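Local coordinates for geranyltranstransferase (Methylococcus capsulatus, PDB 3TS7), which probably joins isopentenyl diphosphate to geranyl diphosphate to make farnesyl diphosphate, with magnesium as cofactor, at residues A23-L28 and S45-G50. Numbering follows the deposited sequence.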
# COMPACT_ATOMS: atom_id res chain seq x y z
N ALA B 23 9.58 3.98 -17.75
CA ALA B 23 8.77 2.87 -17.26
C ALA B 23 7.81 3.35 -16.16
O ALA B 23 6.65 2.90 -16.11
CB ALA B 23 9.64 1.70 -16.81
N LEU B 24 8.27 4.30 -15.34
CA LEU B 24 7.43 4.92 -14.31
C LEU B 24 6.32 5.78 -14.93
O LEU B 24 5.16 5.69 -14.51
CB LEU B 24 8.26 5.77 -13.33
CG LEU B 24 9.28 5.03 -12.45
CD1 LEU B 24 10.39 5.96 -11.98
CD2 LEU B 24 8.63 4.33 -11.28
N ASP B 25 6.69 6.60 -15.92
CA ASP B 25 5.74 7.41 -16.70
C ASP B 25 4.65 6.54 -17.35
O ASP B 25 3.47 6.88 -17.29
CB ASP B 25 6.49 8.22 -17.77
CG ASP B 25 5.57 9.11 -18.60
OD1 ASP B 25 4.59 9.66 -18.05
OD2 ASP B 25 5.81 9.24 -19.81
N ALA B 26 5.06 5.42 -17.94
CA ALA B 26 4.13 4.47 -18.54
C ALA B 26 3.17 3.82 -17.54
O ALA B 26 2.08 3.40 -17.92
CB ALA B 26 4.88 3.40 -19.36
N ARG B 27 3.57 3.75 -16.26
CA ARG B 27 2.72 3.13 -15.23
C ARG B 27 2.00 4.15 -14.34
O ARG B 27 1.22 3.77 -13.46
CB ARG B 27 3.53 2.14 -14.38
CG ARG B 27 3.84 0.82 -15.09
CD ARG B 27 5.10 0.14 -14.58
NE ARG B 27 5.40 -1.06 -15.36
CZ ARG B 27 6.11 -1.06 -16.49
NH1 ARG B 27 6.63 0.07 -16.97
NH2 ARG B 27 6.31 -2.19 -17.15
N LEU B 28 2.26 5.43 -14.54
CA LEU B 28 1.57 6.44 -13.75
C LEU B 28 0.34 6.96 -14.52
O LEU B 28 0.46 7.26 -15.71
CB LEU B 28 2.49 7.61 -13.39
CG LEU B 28 3.48 7.36 -12.23
CD1 LEU B 28 4.52 8.46 -12.20
CD2 LEU B 28 2.76 7.24 -10.90
N SER B 45 6.07 13.91 -7.60
CA SER B 45 6.94 13.23 -6.66
C SER B 45 7.76 12.09 -7.27
O SER B 45 8.91 11.88 -6.88
CB SER B 45 6.13 12.73 -5.48
OG SER B 45 5.59 13.83 -4.76
N VAL B 46 7.20 11.38 -8.24
CA VAL B 46 7.90 10.22 -8.81
C VAL B 46 8.87 10.58 -9.93
O VAL B 46 9.97 10.04 -10.00
CB VAL B 46 6.91 9.13 -9.28
CG1 VAL B 46 7.62 8.01 -10.06
CG2 VAL B 46 6.22 8.54 -8.10
N LEU B 47 8.46 11.48 -10.81
CA LEU B 47 9.19 11.70 -12.05
C LEU B 47 10.17 12.86 -11.94
O LEU B 47 10.17 13.60 -10.96
CB LEU B 47 8.22 11.92 -13.22
CG LEU B 47 7.32 10.75 -13.59
CD1 LEU B 47 6.29 11.18 -14.62
CD2 LEU B 47 8.13 9.54 -14.10
N GLY B 48 11.02 12.99 -12.96
CA GLY B 48 12.00 14.07 -13.04
C GLY B 48 13.33 13.77 -12.36
O GLY B 48 14.04 14.69 -11.94
N GLY B 49 13.67 12.49 -12.25
CA GLY B 49 14.95 12.08 -11.67
C GLY B 49 14.91 11.71 -10.20
O GLY B 49 13.85 11.43 -9.63
N GLY B 50 16.08 11.73 -9.58
CA GLY B 50 16.32 11.08 -8.29
C GLY B 50 17.37 10.03 -8.58
O GLY B 50 17.60 9.68 -9.74
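With CG1 trans to its backbone N (chi1 171°), Val46 sends that methyl between Leu24 and Leu28; in Leu47, CG stands trans to the carbonyl carbon (chi1 -64°), and its branched end reaches closer to residues 23-28 than the direction of CB suggests. Leu24 and Leu28, four residues apart, both direct their CB toward these residues. Val46 CG1 lies 3.8 Å from Leu28 CD1 and 3.9 Å from Leu24 CD1, while Leu28 CD1 also reaches Leu47 CG at 3.9 Å. Leu47 CD2 packs against the helix backbone, 3.7 Å from Asp25 N and 3.9 Å from Leu24 CB. The contact brings the closing part of helix 5-27, with Leu28, against the end of helix 36-46 and the residue after it, in the all-helical prenyl synthase fold; Leu24 touches Phe81 and Val46 touches Val84 of helix 73-90, and Leu28 and Val46 both touch Leu123 of helix 113-133. Replacing Leu47 by an alanine removes both methyls, which would probably open a gap beside Leu28 CD1 and leave the backbone at Asp25 without its apolar cover. The other methyl, Leu47 CD1, lies 4.1 Å from Asp25 OD1, the two side chains crossing at about a right angle. That same oxygen makes a salt bridge with Arg43, whose NH1 also hydrogen-bonds Leu28 O. Past Leu47 the chain runs into Gly48, whose N hydrogen-bonds Glu21 OE1 on helix 5-27.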